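Local coordinates for probable glutaminase ybaS (Escherichia coli, PDB 1U60), which catalyses the hydrolysis of L-glutamine to L-glutamate and ammonium, at residues A[69-80]-A[117-128]; A[101-111]-A[171-180]. All coordinates share one frame; numbering follows the deposited sequence.

Contact 1: A[69-80]-A[117-128]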
# COMPACT_ATOMS: atom_id res chain seq x y z
N LYS A 69 14.06 -7.98 -7.45
CA LYS A 69 13.92 -6.55 -7.14
C LYS A 69 13.96 -6.32 -5.62
O LYS A 69 14.49 -5.30 -5.15
CB LYS A 69 12.66 -5.95 -7.75
CG LYS A 69 12.58 -6.13 -9.27
CD LYS A 69 11.21 -5.62 -9.77
CE LYS A 69 11.13 -5.59 -11.29
NZ LYS A 69 9.68 -5.34 -11.67
N VAL A 70 13.45 -7.29 -4.85
CA VAL A 70 13.37 -7.13 -3.39
C VAL A 70 14.81 -7.21 -2.86
O VAL A 70 15.20 -6.45 -1.95
CB VAL A 70 12.45 -8.19 -2.77
CG1 VAL A 70 12.57 -8.19 -1.25
CG2 VAL A 70 11.04 -7.99 -3.22
N CYS A 71 15.58 -8.16 -3.39
CA CYS A 71 16.93 -8.36 -2.86
C CYS A 71 17.86 -7.18 -3.17
O CYS A 71 18.66 -6.77 -2.36
CB CYS A 71 17.57 -9.63 -3.42
SG CYS A 71 16.56 -11.15 -3.23
N THR A 72 17.76 -6.63 -4.38
CA THR A 72 18.64 -5.53 -4.72
C THR A 72 18.22 -4.28 -3.97
O THR A 72 19.08 -3.42 -3.59
CB THR A 72 18.63 -5.37 -6.26
OG1 THR A 72 19.39 -6.48 -6.82
CG2 THR A 72 19.31 -4.06 -6.71
N LEU A 73 16.91 -4.11 -3.78
CA LEU A 73 16.42 -3.02 -2.95
C LEU A 73 17.05 -3.14 -1.56
O LEU A 73 17.45 -2.14 -0.94
CB LEU A 73 14.90 -3.06 -2.86
CG LEU A 73 14.24 -2.12 -1.87
CD1 LEU A 73 14.74 -0.66 -2.17
CD2 LEU A 73 12.72 -2.20 -1.86
N ALA A 74 17.03 -4.34 -1.00
CA ALA A 74 17.56 -4.54 0.35
C ALA A 74 19.04 -4.11 0.39
O ALA A 74 19.47 -3.37 1.28
CB ALA A 74 17.40 -5.94 0.76
N LEU A 75 19.80 -4.49 -0.64
CA LEU A 75 21.20 -4.07 -0.71
C LEU A 75 21.37 -2.56 -0.85
O LEU A 75 22.24 -1.95 -0.23
CB LEU A 75 21.91 -4.84 -1.84
CG LEU A 75 23.40 -4.59 -1.92
CD1 LEU A 75 24.11 -4.85 -0.60
CD2 LEU A 75 23.94 -5.44 -3.03
N ALA A 76 20.52 -1.93 -1.67
CA ALA A 76 20.64 -0.49 -1.88
C ALA A 76 20.40 0.22 -0.56
O ALA A 76 21.06 1.21 -0.23
CB ALA A 76 19.67 -0.00 -2.89
N LEU A 77 19.44 -0.26 0.21
CA LEU A 77 19.17 0.34 1.51
C LEU A 77 20.36 0.22 2.46
O LEU A 77 20.71 1.17 3.18
CB LEU A 77 17.89 -0.21 2.15
CG LEU A 77 16.53 0.17 1.53
CD1 LEU A 77 15.48 -0.81 1.97
CD2 LEU A 77 16.16 1.60 1.90
N GLU A 78 21.03 -0.92 2.45
CA GLU A 78 22.20 -1.12 3.29
C GLU A 78 23.33 -0.22 2.82
O GLU A 78 24.05 0.37 3.65
CB GLU A 78 22.69 -2.58 3.25
CG GLU A 78 21.72 -3.60 3.82
CD GLU A 78 21.49 -3.41 5.31
OE1 GLU A 78 22.49 -3.17 6.04
OE2 GLU A 78 20.33 -3.43 5.76
N ASP A 79 23.47 -0.06 1.50
CA ASP A 79 24.53 0.77 0.90
C ASP A 79 24.37 2.27 1.07
O ASP A 79 25.31 2.95 1.46
CB ASP A 79 24.67 0.50 -0.58
CG ASP A 79 25.43 -0.77 -0.90
OD1 ASP A 79 25.88 -1.52 0.02
OD2 ASP A 79 25.53 -1.14 -2.09
N VAL A 80 23.17 2.81 0.78
CA VAL A 80 22.99 4.27 0.71
C VAL A 80 21.92 4.83 1.67
O VAL A 80 21.86 6.02 1.88
CB VAL A 80 22.72 4.75 -0.75
CG1 VAL A 80 23.84 4.30 -1.69
CG2 VAL A 80 21.32 4.28 -1.29
N ASN A 117 9.97 -2.26 -13.34
CA ASN A 117 11.25 -2.54 -14.02
C ASN A 117 12.21 -1.31 -14.04
O ASN A 117 13.39 -1.41 -13.82
CB ASN A 117 11.01 -3.01 -15.47
CG ASN A 117 10.63 -4.48 -15.57
OD1 ASN A 117 10.07 -5.08 -14.65
ND2 ASN A 117 10.85 -5.05 -16.77
N ALA A 118 11.65 -0.14 -14.32
CA ALA A 118 12.45 1.07 -14.43
C ALA A 118 13.11 1.37 -13.06
O ALA A 118 14.31 1.60 -12.98
CB ALA A 118 11.54 2.26 -14.90
N GLY A 119 12.32 1.32 -11.99
CA GLY A 119 12.89 1.54 -10.68
C GLY A 119 13.92 0.50 -10.28
O GLY A 119 14.87 0.81 -9.58
N ALA A 120 13.73 -0.73 -10.72
CA ALA A 120 14.60 -1.81 -10.33
C ALA A 120 15.92 -1.65 -11.04
O ALA A 120 16.96 -1.85 -10.46
CB ALA A 120 13.96 -3.15 -10.69
N ILE A 121 15.88 -1.27 -12.31
CA ILE A 121 17.11 -1.04 -13.06
C ILE A 121 17.90 0.12 -12.45
O ILE A 121 19.13 0.05 -12.30
CB ILE A 121 16.80 -0.80 -14.55
CG1 ILE A 121 16.30 -2.10 -15.19
CG2 ILE A 121 18.05 -0.34 -15.31
CD1 ILE A 121 15.59 -1.96 -16.53
N ALA A 122 17.20 1.15 -12.01
CA ALA A 122 17.80 2.30 -11.29
C ALA A 122 18.37 1.88 -9.94
O ALA A 122 19.49 2.33 -9.58
CB ALA A 122 16.84 3.40 -11.15
N THR A 123 17.68 0.98 -9.23
CA THR A 123 18.14 0.50 -7.92
C THR A 123 19.42 -0.37 -8.14
O THR A 123 20.40 -0.26 -7.41
CB THR A 123 17.06 -0.26 -7.23
OG1 THR A 123 15.87 0.59 -7.10
CG2 THR A 123 17.49 -0.67 -5.81
N THR A 124 19.41 -1.25 -9.14
CA THR A 124 20.60 -2.01 -9.50
C THR A 124 21.79 -1.07 -9.78
O THR A 124 22.90 -1.37 -9.36
CB THR A 124 20.30 -2.89 -10.71
OG1 THR A 124 19.34 -3.90 -10.36
CG2 THR A 124 21.52 -3.67 -11.19
N SER A 125 21.55 0.06 -10.42
CA SER A 125 22.61 1.02 -10.74
C SER A 125 23.11 1.83 -9.54
O SER A 125 24.21 2.42 -9.61
CB SER A 125 22.12 2.04 -11.81
OG SER A 125 21.33 3.10 -11.25
N LEU A 126 22.30 1.87 -8.49
CA LEU A 126 22.55 2.60 -7.23
C LEU A 126 23.46 1.87 -6.25
O LEU A 126 24.07 2.52 -5.40
CB LEU A 126 21.21 2.93 -6.54
CG LEU A 126 21.16 3.86 -5.32
CD1 LEU A 126 21.90 5.16 -5.56
CD2 LEU A 126 19.72 4.11 -4.89
N ILE A 127 23.57 0.54 -6.37
CA ILE A 127 24.43 -0.33 -5.55
C ILE A 127 25.88 0.17 -5.58
O ILE A 127 26.34 0.59 -6.63
CB ILE A 127 24.28 -1.84 -6.17
CG1 ILE A 127 22.88 -2.32 -5.91
CG2 ILE A 127 25.30 -2.89 -5.73
CD1 ILE A 127 22.40 -1.98 -4.66
N ASN A 128 26.59 0.13 -4.46
CA ASN A 128 28.02 0.47 -4.45
C ASN A 128 28.81 -0.60 -5.24
O ASN A 128 28.64 -1.81 -5.04
CB ASN A 128 28.57 0.46 -3.01
CG ASN A 128 28.12 1.62 -2.14
OD1 ASN A 128 28.28 1.55 -0.91
ND2 ASN A 128 27.66 2.70 -2.73
O HOH W 1 27.56 4.60 -0.16
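Ile127, where the chain leaves helix 117-126, pushes its CD1 against the backbone of helix 69-80, 3.5 Å from Ala76 N. With CG1 anti to the carbonyl carbon (chi1 -68°) and a bent second torsion, CD1 reaches Ala76 CB and Leu75 CG, while CG2 faces Leu75 CD2. At the other end Lys69, the lysine of the Ser-x-x-Lys motif of the beta-lactamase clan, runs extended over Ala120, with its CG 3.6 Å from Ala120 CB. Its NZ donates to Asn117 OD1 (3.0 Å), tilted 16° from the carbonyl plane, and also bonds Tyr244 OH and Leu115 O. Asn117 is a predicted substrate ligand, as is Tyr244, so the lysine probably lines the binding pocket. Midway, Thr72 lays CG2 on Thr124, 3.7 Å from Thr124 OG1, whose hydroxyl bonds back to Ala120 O. Asp79 closes the far end: its OD2 accepts Asn128 N at 2.9 Å and forms a salt bridge with Arg138, and its carboxylate stacks nearly parallel on the Asn128 amide. The two helix segments cross at 42°; helix 185-195 packs on Lys69, Ala120 and Thr124 through Tyr192, while helix 231-241 covers Val70, Leu73 and Ala74.

Contact 2: A[101-111]-A[171-180]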
# COMPACT_ATOMS: atom_id res chain seq x y z
N VAL A 101 6.48 2.82 -19.90
CA VAL A 101 7.19 4.08 -20.14
C VAL A 101 6.30 5.33 -20.01
O VAL A 101 6.83 6.42 -19.82
CB VAL A 101 8.03 4.08 -21.50
CG1 VAL A 101 9.04 2.88 -21.52
CG2 VAL A 101 7.17 4.08 -22.74
N ILE A 102 4.98 5.18 -20.13
CA ILE A 102 4.06 6.28 -19.85
C ILE A 102 4.28 6.74 -18.40
O ILE A 102 4.45 7.94 -18.12
CB ILE A 102 2.60 5.86 -20.07
CG1 ILE A 102 2.32 5.57 -21.57
CG2 ILE A 102 1.65 6.96 -19.58
CD1 ILE A 102 0.87 5.09 -21.83
N ALA A 103 4.39 5.76 -17.49
CA ALA A 103 4.70 6.06 -16.10
C ALA A 103 5.90 6.98 -15.95
O ALA A 103 5.87 7.96 -15.18
CB ALA A 103 4.95 4.74 -15.31
N LEU A 104 6.99 6.66 -16.63
CA LEU A 104 8.16 7.47 -16.54
C LEU A 104 7.90 8.87 -17.04
O LEU A 104 8.24 9.82 -16.37
CB LEU A 104 9.31 6.87 -17.36
CG LEU A 104 9.98 5.64 -16.78
CD1 LEU A 104 10.96 5.02 -17.76
CD2 LEU A 104 10.75 5.97 -15.52
N GLU A 105 7.30 8.99 -18.22
CA GLU A 105 7.24 10.31 -18.86
C GLU A 105 6.31 11.21 -18.08
O GLU A 105 6.53 12.42 -18.02
CB GLU A 105 6.85 10.18 -20.35
CG GLU A 105 8.04 10.41 -21.27
CD GLU A 105 7.73 10.98 -22.67
OE1 GLU A 105 6.56 11.33 -23.03
OE2 GLU A 105 8.71 11.09 -23.45
N LEU A 106 5.31 10.62 -17.44
CA LEU A 106 4.39 11.37 -16.58
C LEU A 106 5.00 11.88 -15.26
O LEU A 106 4.38 12.72 -14.59
CB LEU A 106 3.13 10.56 -16.29
CG LEU A 106 2.17 10.27 -17.45
CD1 LEU A 106 1.03 9.35 -17.02
CD2 LEU A 106 1.61 11.57 -18.06
N HIS A 107 6.18 11.39 -14.90
CA HIS A 107 6.78 11.76 -13.62
C HIS A 107 8.17 12.30 -13.84
O HIS A 107 9.07 12.20 -12.99
CB HIS A 107 6.74 10.55 -12.67
CG HIS A 107 5.35 10.17 -12.25
ND1 HIS A 107 4.68 10.81 -11.23
CD2 HIS A 107 4.50 9.23 -12.73
CE1 HIS A 107 3.49 10.26 -11.09
NE2 HIS A 107 3.35 9.30 -11.99
N GLY A 108 8.34 12.89 -15.02
CA GLY A 108 9.59 13.53 -15.41
C GLY A 108 10.81 12.63 -15.43
O GLY A 108 11.91 13.07 -15.14
N GLY A 109 10.62 11.34 -15.72
CA GLY A 109 11.75 10.43 -15.78
C GLY A 109 12.00 9.66 -14.47
O GLY A 109 12.79 8.74 -14.43
N LYS A 110 11.34 10.07 -13.38
CA LYS A 110 11.53 9.41 -12.10
C LYS A 110 10.80 8.09 -12.09
O LYS A 110 9.65 8.03 -12.46
CB LYS A 110 11.02 10.27 -10.91
CG LYS A 110 11.49 9.63 -9.58
CD LYS A 110 11.41 10.54 -8.36
CE LYS A 110 11.93 9.78 -7.10
NZ LYS A 110 11.53 10.44 -5.84
N PRO A 111 11.47 6.99 -11.73
CA PRO A 111 10.85 5.67 -11.78
C PRO A 111 9.83 5.33 -10.70
O PRO A 111 9.14 4.31 -10.85
CB PRO A 111 12.07 4.72 -11.75
CG PRO A 111 13.09 5.46 -11.02
CD PRO A 111 12.91 6.89 -11.46
N ILE A 171 14.46 1.33 -21.43
CA ILE A 171 14.22 1.89 -20.12
C ILE A 171 15.51 2.39 -19.45
O ILE A 171 15.52 3.49 -18.86
CB ILE A 171 13.44 0.88 -19.23
CG1 ILE A 171 12.00 0.76 -19.70
CG2 ILE A 171 13.43 1.34 -17.78
CD1 ILE A 171 11.19 -0.30 -19.00
N ALA A 172 16.59 1.63 -19.55
CA ALA A 172 17.85 2.04 -18.99
C ALA A 172 18.31 3.38 -19.58
O ALA A 172 18.80 4.23 -18.88
CB ALA A 172 18.86 1.02 -19.21
N TRP A 173 18.18 3.54 -20.89
CA TRP A 173 18.58 4.78 -21.52
C TRP A 173 17.66 5.93 -21.15
O TRP A 173 18.13 7.06 -21.01
CB TRP A 173 18.67 4.60 -23.07
CG TRP A 173 19.92 3.89 -23.54
CD1 TRP A 173 19.96 2.75 -24.25
CD2 TRP A 173 21.29 4.28 -23.33
NE1 TRP A 173 21.26 2.39 -24.51
CE2 TRP A 173 22.10 3.30 -23.94
CE3 TRP A 173 21.91 5.35 -22.66
CZ2 TRP A 173 23.50 3.36 -23.93
CZ3 TRP A 173 23.29 5.42 -22.66
CH2 TRP A 173 24.07 4.43 -23.28
N LEU A 174 16.35 5.69 -21.01
CA LEU A 174 15.44 6.72 -20.54
C LEU A 174 15.79 7.22 -19.13
O LEU A 174 15.80 8.45 -18.86
CB LEU A 174 14.01 6.23 -20.51
CG LEU A 174 13.34 6.02 -21.87
CD1 LEU A 174 11.99 5.37 -21.68
CD2 LEU A 174 13.25 7.34 -22.68
N LEU A 175 16.04 6.29 -18.23
CA LEU A 175 16.55 6.63 -16.90
C LEU A 175 17.86 7.44 -16.98
O LEU A 175 17.99 8.51 -16.36
CB LEU A 175 16.74 5.37 -16.06
CG LEU A 175 15.44 4.66 -15.74
CD1 LEU A 175 15.75 3.24 -15.36
CD2 LEU A 175 14.69 5.35 -14.63
N TYR A 176 18.82 6.96 -17.75
CA TYR A 176 20.13 7.60 -17.82
C TYR A 176 19.98 9.03 -18.34
O TYR A 176 20.61 9.99 -17.81
CB TYR A 176 21.01 6.81 -18.75
CG TYR A 176 22.44 7.29 -18.76
CD1 TYR A 176 22.87 8.25 -19.67
CD2 TYR A 176 23.36 6.77 -17.86
CE1 TYR A 176 24.17 8.71 -19.68
CE2 TYR A 176 24.67 7.22 -17.86
CZ TYR A 176 25.07 8.19 -18.78
OH TYR A 176 26.37 8.63 -18.80
N SER A 177 19.12 9.18 -19.35
CA SER A 177 18.88 10.47 -19.97
C SER A 177 18.27 11.46 -18.98
O SER A 177 18.58 12.65 -19.04
CB SER A 177 18.01 10.28 -21.23
OG SER A 177 17.62 11.54 -21.74
N ALA A 178 17.41 10.97 -18.09
CA ALA A 178 16.61 11.79 -17.19
C ALA A 178 17.34 12.12 -15.93
O ALA A 178 16.84 12.95 -15.14
CB ALA A 178 15.36 11.08 -16.84
N GLY A 179 18.48 11.47 -15.68
CA GLY A 179 19.17 11.68 -14.42
C GLY A 179 18.85 10.67 -13.35
O GLY A 179 19.29 10.84 -12.21
N TYR A 180 18.12 9.61 -13.67
CA TYR A 180 17.74 8.59 -12.68
C TYR A 180 18.45 7.24 -12.86
O TYR A 180 17.90 6.19 -12.53
CB TYR A 180 16.21 8.45 -12.62
CG TYR A 180 15.51 9.71 -12.06
CD1 TYR A 180 15.32 9.86 -10.69
CD2 TYR A 180 15.09 10.73 -12.90
CE1 TYR A 180 14.73 10.99 -10.17
CE2 TYR A 180 14.47 11.90 -12.38
CZ TYR A 180 14.31 12.00 -11.00
OH TYR A 180 13.71 13.12 -10.43
O HOH W 2 14.77 14.70 -15.37
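Tyr180 lies against the type I' beta turn His107-Lys110 that follows helix 101-106, and it sits directly after the Schellman motif that ends helix 166-178 at Gly179. Two helix ends are thus joined side by side; the segments 101-106 and 171-178 run almost parallel, 5° apart, with their axes 11.4 Å from each other.

Because the helices are this far apart, their contact is made by branched side chains meeting between them. Val101 CG1 touches Leu174 CD1 at 3.9 Å and also reaches Ile171 CG1. One turn on, Leu104 divides its methyls: CD1 goes to Leu174, and CD2 meets Leu175 CD2 at 4.1 Å, the two leucines crossing at about a right angle. The same Leu175 methyl packs on Pro111 CB, so it is shared by the helix and the chain that follows the turn.

The aromatic contact is a CH-pi interaction. Lys110 CA stands 3.7 Å from the centroid of the Tyr180 ring, 5° off its normal. CB lies over the rim near CZ, and with CG anti to the backbone N (chi1 -170°) the rest of the lysine chain runs off past CE1, its NZ bonding Gln86 O outside the two segments. Pro111 CD rests on Tyr180 CB, and Gly109 O comes obliquely to the ring, 3.4 Å from Tyr180 CD2.

Backbone packing is close where Gly109, which has positive phi, faces Ala178: Gly109 CA lies directly against Ala178 CB at 3.8 Å. Leu104 O accepts both His107 N and Gly109 N, from opposite faces of its plane, fastening the turn to its own helix. The polar link between the segments is a water that donates to Ala178 O at 2.7 Å and to Gly108 O at 3.3 Å.

Overall arrangement
Helix 117-126 joins the two contacts, whose centres are 16 Å apart: it is a partner in contact 1 and packs with its other side on the residues of contact 2. Ala118 O lies 3.2 Å from Leu175 CD1, Gly119 N 3.4 Å from Pro111 CB, and Ala122 CB 3.3 Å from Tyr180 O. Contact 1 is the one at the predicted substrate site, where the side chains of Tyr192 and Tyr244 are about 3 Å from that of Lys69. The centre of contact 2 is about 22 Å from the centre of the chain, that of contact 1 about 12 Å, yet the Ile171 side chain is about 4 Å from those of predicted substrate ligands Asn117 and Asn168.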